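Local coordinates for TssK (PDB 5Y0E), which probably serves as a structural component of the baseplate of the bacterial type VI secretion system, at residues G95-R106 / A161-L172; Q81-I89 / R148-E156. All coordinates share one frame; numbering follows the deposited sequence.

Contact 1. Residues G95-R106 / A161-L172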
# COMPACT_ATOMS: atom_id res chain seq x y z
N GLY A 95 3.38 -32.22 -16.86
CA GLY A 95 2.55 -31.58 -15.89
C GLY A 95 3.06 -31.87 -14.50
O GLY A 95 2.29 -32.16 -13.62
N GLU A 96 4.36 -31.82 -14.31
CA GLU A 96 4.92 -32.05 -13.00
C GLU A 96 5.65 -30.80 -12.51
O GLU A 96 6.21 -30.04 -13.29
CB GLU A 96 5.86 -33.24 -13.02
CG GLU A 96 6.48 -33.56 -11.67
CD GLU A 96 5.85 -34.76 -11.03
OE1 GLU A 96 5.44 -35.68 -11.76
OE2 GLU A 96 5.78 -34.79 -9.78
N ASN A 97 5.62 -30.59 -11.20
CA ASN A 97 6.26 -29.42 -10.61
C ASN A 97 7.70 -29.72 -10.23
O ASN A 97 8.00 -30.76 -9.65
CB ASN A 97 5.49 -28.96 -9.38
CG ASN A 97 4.31 -28.12 -9.73
OD1 ASN A 97 4.33 -27.44 -10.75
ND2 ASN A 97 3.29 -28.14 -8.90
N VAL A 98 8.59 -28.79 -10.57
CA VAL A 98 10.00 -28.85 -10.23
C VAL A 98 10.28 -27.83 -9.12
O VAL A 98 9.84 -26.69 -9.20
CB VAL A 98 10.87 -28.56 -11.46
CG1 VAL A 98 12.32 -28.81 -11.15
CG2 VAL A 98 10.43 -29.40 -12.61
N VAL A 99 11.05 -28.25 -8.12
CA VAL A 99 11.33 -27.43 -6.96
C VAL A 99 12.83 -27.26 -6.75
O VAL A 99 13.65 -28.01 -7.27
CB VAL A 99 10.71 -28.02 -5.69
CG1 VAL A 99 9.23 -28.17 -5.85
CG2 VAL A 99 11.36 -29.34 -5.38
N LEU A 100 13.18 -26.25 -5.96
CA LEU A 100 14.50 -26.11 -5.38
C LEU A 100 14.41 -26.54 -3.93
O LEU A 100 13.57 -26.03 -3.19
CB LEU A 100 14.99 -24.67 -5.48
CG LEU A 100 16.38 -24.37 -4.95
CD1 LEU A 100 17.37 -25.32 -5.55
CD2 LEU A 100 16.77 -22.94 -5.24
N ALA A 101 15.18 -27.52 -3.53
CA ALA A 101 15.06 -28.04 -2.20
C ALA A 101 16.33 -28.14 -1.39
O ALA A 101 17.40 -28.09 -1.90
CB ALA A 101 14.40 -29.39 -2.26
N LEU A 102 16.15 -28.29 -0.10
CA LEU A 102 17.25 -28.38 0.82
C LEU A 102 16.79 -29.23 1.95
O LEU A 102 15.67 -29.14 2.35
CB LEU A 102 17.60 -27.01 1.36
CG LEU A 102 18.75 -27.01 2.34
CD1 LEU A 102 20.04 -27.17 1.58
CD2 LEU A 102 18.76 -25.76 3.19
N PRO A 103 17.66 -30.07 2.46
CA PRO A 103 17.30 -30.94 3.56
C PRO A 103 17.16 -30.16 4.82
O PRO A 103 17.81 -29.18 5.00
CB PRO A 103 18.51 -31.84 3.68
CG PRO A 103 19.14 -31.80 2.37
CD PRO A 103 18.97 -30.41 1.91
N THR A 104 16.28 -30.60 5.68
CA THR A 104 16.07 -29.94 6.95
C THR A 104 17.17 -30.33 7.93
O THR A 104 17.68 -31.45 7.90
CB THR A 104 14.71 -30.31 7.52
OG1 THR A 104 14.73 -31.68 7.89
CG2 THR A 104 13.63 -30.12 6.48
N TYR A 105 17.54 -29.39 8.80
CA TYR A 105 18.50 -29.69 9.84
C TYR A 105 17.90 -30.65 10.85
O TYR A 105 16.84 -30.38 11.41
CB TYR A 105 18.97 -28.43 10.56
CG TYR A 105 19.99 -28.74 11.62
CD1 TYR A 105 19.61 -29.12 12.90
CD2 TYR A 105 21.35 -28.69 11.35
CE1 TYR A 105 20.53 -29.44 13.85
CE2 TYR A 105 22.27 -29.01 12.30
CZ TYR A 105 21.85 -29.38 13.55
OH TYR A 105 22.77 -29.69 14.52
N ARG A 106 18.60 -31.75 11.13
CA ARG A 106 18.20 -32.64 12.21
C ARG A 106 19.43 -33.05 12.99
O ARG A 106 20.45 -33.43 12.40
CB ARG A 106 17.47 -33.88 11.70
CG ARG A 106 16.80 -34.67 12.82
CD ARG A 106 15.40 -34.15 13.06
NE ARG A 106 14.65 -34.20 11.82
CZ ARG A 106 13.83 -35.18 11.47
NH1 ARG A 106 13.62 -36.21 12.29
NH2 ARG A 106 13.19 -35.14 10.31
N ALA A 161 9.08 -34.86 4.28
CA ALA A 161 9.30 -33.96 5.41
C ALA A 161 10.76 -33.73 5.75
O ALA A 161 11.04 -32.92 6.62
CB ALA A 161 8.60 -34.51 6.65
N GLU A 162 11.69 -34.43 5.12
CA GLU A 162 13.09 -34.16 5.37
C GLU A 162 13.63 -33.06 4.48
O GLU A 162 14.83 -32.83 4.46
CB GLU A 162 13.92 -35.43 5.20
CG GLU A 162 13.40 -36.64 5.97
CD GLU A 162 13.00 -36.33 7.41
OE1 GLU A 162 11.97 -36.87 7.87
OE2 GLU A 162 13.71 -35.56 8.10
N TRP A 163 12.76 -32.38 3.75
CA TRP A 163 13.18 -31.30 2.88
C TRP A 163 12.22 -30.14 3.04
O TRP A 163 11.05 -30.34 3.36
CB TRP A 163 13.22 -31.71 1.41
CG TRP A 163 14.07 -32.88 1.10
CD1 TRP A 163 13.81 -34.19 1.38
CD2 TRP A 163 15.33 -32.85 0.43
NE1 TRP A 163 14.84 -34.97 0.93
CE2 TRP A 163 15.78 -34.18 0.34
CE3 TRP A 163 16.11 -31.84 -0.11
CZ2 TRP A 163 16.98 -34.50 -0.26
CZ3 TRP A 163 17.29 -32.17 -0.70
CH2 TRP A 163 17.72 -33.49 -0.77
N THR A 164 12.73 -28.93 2.84
CA THR A 164 11.89 -27.82 2.46
C THR A 164 12.25 -27.45 1.04
O THR A 164 13.31 -27.80 0.54
CB THR A 164 12.04 -26.60 3.37
OG1 THR A 164 13.35 -26.05 3.25
CG2 THR A 164 11.75 -26.94 4.80
N ALA A 165 11.34 -26.75 0.38
CA ALA A 165 11.56 -26.49 -1.03
C ALA A 165 10.79 -25.26 -1.46
O ALA A 165 9.76 -24.91 -0.88
CB ALA A 165 11.13 -27.68 -1.88
N LEU A 166 11.29 -24.63 -2.51
CA LEU A 166 10.61 -23.53 -3.17
C LEU A 166 10.30 -23.96 -4.60
O LEU A 166 11.14 -24.55 -5.27
CB LEU A 166 11.47 -22.27 -3.19
CG LEU A 166 12.04 -21.69 -1.90
CD1 LEU A 166 13.00 -20.58 -2.21
CD2 LEU A 166 10.94 -21.17 -1.03
N GLY A 167 9.10 -23.64 -5.07
CA GLY A 167 8.73 -24.04 -6.41
C GLY A 167 9.42 -23.18 -7.46
O GLY A 167 9.51 -21.97 -7.32
N VAL A 168 9.88 -23.82 -8.53
CA VAL A 168 10.63 -23.15 -9.58
C VAL A 168 9.82 -23.03 -10.87
O VAL A 168 9.84 -21.98 -11.51
CB VAL A 168 11.97 -23.87 -9.83
CG1 VAL A 168 12.70 -23.25 -11.01
CG2 VAL A 168 12.83 -23.86 -8.58
N THR A 169 9.13 -24.10 -11.27
CA THR A 169 8.51 -24.14 -12.58
C THR A 169 7.71 -25.42 -12.72
O THR A 169 7.76 -26.31 -11.86
CB THR A 169 9.55 -24.04 -13.68
OG1 THR A 169 8.91 -23.72 -14.91
CG2 THR A 169 10.29 -25.33 -13.83
N ARG A 170 6.97 -25.51 -13.81
CA ARG A 170 6.21 -26.71 -14.14
C ARG A 170 6.52 -27.13 -15.56
O ARG A 170 6.48 -26.31 -16.49
CB ARG A 170 4.71 -26.49 -13.97
CG ARG A 170 3.86 -27.50 -14.69
CD ARG A 170 2.37 -27.28 -14.41
NE ARG A 170 1.97 -27.96 -13.19
CZ ARG A 170 1.12 -28.98 -13.16
NH1 ARG A 170 0.57 -29.42 -14.28
NH2 ARG A 170 0.82 -29.55 -12.00
N VAL A 171 6.84 -28.40 -15.74
CA VAL A 171 7.02 -28.97 -17.06
C VAL A 171 5.67 -29.40 -17.60
O VAL A 171 4.97 -30.19 -16.96
CB VAL A 171 8.00 -30.15 -17.05
CG1 VAL A 171 8.24 -30.61 -18.46
CG2 VAL A 171 9.31 -29.77 -16.40
N LEU A 172 5.29 -28.87 -18.75
CA LEU A 172 4.04 -29.27 -19.37
C LEU A 172 4.22 -30.40 -20.36
O LEU A 172 3.42 -31.33 -20.40
CB LEU A 172 3.40 -28.08 -20.08
CG LEU A 172 2.85 -26.98 -19.20
CD1 LEU A 172 2.33 -25.85 -20.06
CD2 LEU A 172 1.76 -27.52 -18.29
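Gly95 and Glu96 both face Val171, the paired arrangement of a G1 beta bulge, which opens an antiparallel ladder between strand 96-103 and strand 163-174. The Gly95 N bond to Val171 O is weak, while Glu96 exchanges N-H and carbonyl with Val171 in both directions; the Glu96 carboxylate turns elsewhere, to Ser157. At Asn97 the side chain meets Arg170 across a non-hydrogen-bonded pair. The guanidinium stands 76° from the amide plane, and Arg170 NE reaches Asn97 OD1 at 3.4 Å, a weak bond. Gly95 O sits over a face of the same guanidinium, 3.0 Å above its plane. Val98 marks a classic bulge: its O receives Val168 N at 2.9 Å and, weakly, Thr169 N, so the register slips by one residue. Val98 CG2, set anti to the carbonyl carbon and beside the backbone N, lies 4.0 Å from Val171 CG2. Beyond the slip, Val99 CB lies 3.8 Å from Ala165 CB. Leu100 N bonds Leu166 O at 2.7 Å. Leu100 and Leu166 share one sheet face, where both pack on Phe45; Val99, Ala101 and Ala165 lie on the other. At the next pair the side chains diverge, yet Pro103 CG stands over the six-membered ring of Trp163, 3.9 Å from its centroid, in a CH-pi contact. Past the strand, Thr104 N still bonds Glu162 O at 2.9 Å, although from well above the carbonyl plane. Arg106 and Glu162 are oppositely charged neighbours, but their modelled approach is doubtfully short; Glu162 also pairs with Arg109. The chemistry thus implies a ladder held throughout by backbone bonds, apolar through its middle, with charged and polar side chains gathered at the two ends.

Contact 2. Residues Q81-I89 / R148-E156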
# COMPACT_ATOMS: atom_id res chain seq x y z
N GLN A 81 29.15 -23.54 -11.77
CA GLN A 81 30.01 -24.09 -10.73
C GLN A 81 29.29 -24.19 -9.40
O GLN A 81 29.53 -25.13 -8.63
CB GLN A 81 31.26 -23.23 -10.57
CG GLN A 81 31.88 -22.73 -11.87
CD GLN A 81 31.16 -21.51 -12.45
OE1 GLN A 81 29.95 -21.40 -12.36
NE2 GLN A 81 31.92 -20.60 -13.04
N GLN A 82 28.40 -23.24 -9.10
CA GLN A 82 27.70 -23.23 -7.83
C GLN A 82 26.25 -23.65 -7.91
O GLN A 82 25.70 -24.09 -6.90
CB GLN A 82 27.75 -21.84 -7.20
CG GLN A 82 28.92 -21.02 -7.62
CD GLN A 82 28.81 -19.58 -7.17
OE1 GLN A 82 27.73 -19.10 -6.86
NE2 GLN A 82 29.93 -18.87 -7.13
N ALA A 83 25.65 -23.59 -9.07
CA ALA A 83 24.29 -24.02 -9.13
C ALA A 83 24.11 -25.48 -8.81
O ALA A 83 24.96 -26.32 -9.01
CB ALA A 83 23.73 -23.72 -10.49
N PRO A 84 22.92 -25.84 -8.45
CA PRO A 84 22.63 -27.24 -8.21
C PRO A 84 22.70 -28.03 -9.50
O PRO A 84 22.48 -27.52 -10.58
CB PRO A 84 21.19 -27.21 -7.74
CG PRO A 84 20.99 -25.86 -7.25
CD PRO A 84 21.77 -25.00 -8.16
N ALA A 85 22.97 -29.32 -9.35
CA ALA A 85 23.02 -30.23 -10.46
C ALA A 85 21.75 -30.15 -11.24
O ALA A 85 20.70 -30.25 -10.69
CB ALA A 85 23.19 -31.64 -9.96
N PRO A 86 21.85 -29.97 -12.54
CA PRO A 86 20.66 -29.89 -13.36
C PRO A 86 19.81 -31.13 -13.29
O PRO A 86 20.27 -32.24 -13.13
CB PRO A 86 21.21 -29.65 -14.74
CG PRO A 86 22.44 -28.89 -14.48
CD PRO A 86 23.03 -29.55 -13.29
N LEU A 87 18.53 -30.92 -13.44
CA LEU A 87 17.60 -32.00 -13.35
C LEU A 87 17.10 -32.47 -14.67
O LEU A 87 16.46 -31.73 -15.38
CB LEU A 87 16.44 -31.58 -12.49
CG LEU A 87 15.36 -32.59 -12.25
CD1 LEU A 87 15.84 -33.63 -11.30
CD2 LEU A 87 14.18 -31.87 -11.66
N ALA A 88 17.43 -33.70 -15.00
CA ALA A 88 16.93 -34.32 -16.21
C ALA A 88 15.50 -34.76 -16.00
O ALA A 88 15.15 -35.31 -14.96
CB ALA A 88 17.79 -35.52 -16.58
N ILE A 89 14.69 -34.44 -16.98
CA ILE A 89 13.29 -34.79 -16.93
C ILE A 89 13.11 -36.01 -17.79
O ILE A 89 13.55 -36.05 -18.92
CB ILE A 89 12.43 -33.63 -17.44
CG1 ILE A 89 12.52 -32.46 -16.48
CG2 ILE A 89 10.99 -34.05 -17.49
CD1 ILE A 89 12.06 -32.81 -15.10
N ARG A 148 29.25 -25.71 1.73
CA ARG A 148 28.47 -25.30 0.60
C ARG A 148 27.13 -25.95 0.70
O ARG A 148 27.04 -27.13 0.93
CB ARG A 148 29.20 -25.73 -0.64
CG ARG A 148 28.42 -25.67 -1.91
CD ARG A 148 29.03 -26.65 -2.87
NE ARG A 148 28.25 -26.83 -4.07
CZ ARG A 148 28.78 -26.98 -5.26
NH1 ARG A 148 28.02 -27.16 -6.32
NH2 ARG A 148 30.09 -26.97 -5.39
N LEU A 149 26.10 -25.15 0.53
CA LEU A 149 24.72 -25.59 0.64
C LEU A 149 24.33 -26.60 -0.39
O LEU A 149 24.43 -26.36 -1.56
CB LEU A 149 23.78 -24.41 0.50
CG LEU A 149 23.35 -23.68 1.74
CD1 LEU A 149 22.39 -22.61 1.33
CD2 LEU A 149 22.69 -24.62 2.71
N ARG A 150 23.80 -27.71 0.07
CA ARG A 150 23.39 -28.78 -0.81
C ARG A 150 21.99 -28.61 -1.36
O ARG A 150 21.10 -29.36 -1.06
CB ARG A 150 23.55 -30.10 -0.10
CG ARG A 150 24.94 -30.25 0.46
CD ARG A 150 25.43 -31.66 0.44
NE ARG A 150 24.40 -32.57 0.84
CZ ARG A 150 24.00 -33.60 0.13
NH1 ARG A 150 24.56 -33.84 -1.01
NH2 ARG A 150 23.06 -34.37 0.55
N LEU A 151 21.85 -27.61 -2.20
CA LEU A 151 20.61 -27.30 -2.83
C LEU A 151 20.43 -28.29 -3.94
O LEU A 151 21.37 -28.77 -4.51
CB LEU A 151 20.66 -25.90 -3.39
CG LEU A 151 20.71 -24.79 -2.38
CD1 LEU A 151 20.76 -23.48 -3.11
CD2 LEU A 151 19.49 -24.86 -1.52
N ARG A 152 19.20 -28.57 -4.25
CA ARG A 152 18.95 -29.54 -5.25
C ARG A 152 17.66 -29.35 -6.00
O ARG A 152 16.64 -29.08 -5.41
CB ARG A 152 18.92 -30.89 -4.57
CG ARG A 152 18.50 -32.01 -5.47
CD ARG A 152 18.07 -33.23 -4.72
NE ARG A 152 19.21 -33.86 -4.13
CZ ARG A 152 19.23 -35.11 -3.75
NH1 ARG A 152 18.14 -35.84 -3.93
NH2 ARG A 152 20.30 -35.63 -3.19
N LEU A 153 17.69 -29.48 -7.32
CA LEU A 153 16.49 -29.40 -8.12
C LEU A 153 15.87 -30.77 -8.17
O LEU A 153 16.57 -31.72 -8.37
CB LEU A 153 16.84 -28.96 -9.51
CG LEU A 153 17.39 -27.57 -9.48
CD1 LEU A 153 18.32 -27.36 -10.64
CD2 LEU A 153 16.29 -26.56 -9.48
N MET A 154 14.58 -30.87 -7.95
CA MET A 154 13.88 -32.14 -7.96
C MET A 154 12.39 -32.03 -8.27
O MET A 154 11.88 -30.96 -8.47
CB MET A 154 14.08 -32.86 -6.64
CG MET A 154 13.90 -32.04 -5.40
SD MET A 154 13.71 -33.06 -3.95
CE MET A 154 15.40 -33.19 -3.49
N LEU A 155 11.70 -33.15 -8.35
CA LEU A 155 10.27 -33.15 -8.63
C LEU A 155 9.49 -32.97 -7.35
O LEU A 155 9.86 -33.49 -6.30
CB LEU A 155 9.85 -34.45 -9.31
CG LEU A 155 10.62 -34.86 -10.56
CD1 LEU A 155 10.00 -36.10 -11.15
CD2 LEU A 155 10.63 -33.73 -11.56
N GLU A 156 8.38 -32.24 -7.44
CA GLU A 156 7.54 -32.07 -6.27
C GLU A 156 7.11 -33.41 -5.70
O GLU A 156 6.98 -33.56 -4.49
CB GLU A 156 6.33 -31.21 -6.61
CG GLU A 156 5.41 -30.92 -5.44
CD GLU A 156 4.17 -30.17 -5.86
OE1 GLU A 156 3.36 -30.72 -6.62
OE2 GLU A 156 4.00 -29.01 -5.44
O HOH W 1 20.32 -30.63 -8.22
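The proline-containing loop that runs into the short strand 87-88 lies against the broken strand 142-155, with Pro84 settled on Leu151 and Leu87 on Leu153. Pro84 and Leu151 lie side by side and point the same way, Pro84 CG standing 3.9 Å from Leu151 CB. The neighbouring ring carbon, Pro84 CB, comes to 3.6 Å from Leu151 O and also meets the CD1 branch of Leu153. That leucine carries its CG anti to the carbonyl carbon (chi1 -64°), and its CD1 comes to 3.7 Å from Ala85 O. The same carbonyl is tied to the strand by a water, which donates to Ala85 O, at a separation too short to be read closely, and accepts from Leu153 N at 3.0 Å. Strand 87-88 pairs with strand 59-60, through Leu87 and Ile60, and this two-stranded sheet meets the larger one through apolar side chains and the bridging water, with no clear direct hydrogen bond. Leu87 is one of three residues, with Pro84 and Leu153, at the centre of the contact. Its CG is anti to the backbone N, chi1 -180°, and from there the two methyls part: Leu87 CD1 approaches Leu153 O, while Leu87 CD2 lies over the backbone at Met154 CA, 3.7 Å away, and reaches on to the CD2 methyl of Leu155. Val98 of the adjacent strand also touches Leu87. Ile89 ends the row: the Ile89 and Leu155 side chains cross at a slant, with Ile89 CD1 3.9 Å from Leu155 CD2. At the far end the character changes, for Arg148 stretches its extended chain toward the start of the loop, with the Gln82 CA over one face of the guanidinium and Arg148 NH1 3.4 Å from Gln81 O, while Tyr127 touches it from strand 124-131.

In the fold
From the N terminus, 81-89 is the first of the four segments, following strand 59-60 with which its strand 87-88 pairs; after six residues the chain enters strand 96-103. A long excursion through strands 112-113 and 124-131 leads back along strand 142-155, where 148-156 meets 81-89 and contact 2 closes a loop of 58 intervening residues. The next strand, 163-174, returns to 95-106, and contact 1 closes a second loop of 54. The segments alternate, so the loops cross rather than nest. In the mixed sheet, backbone hydrogen bonds join Asn97 to Glu156 and Ala101 to Arg152. Contact 1 is one ladder of that sheet, whereas contact 2 sets the 59-60/87-88 pair against it.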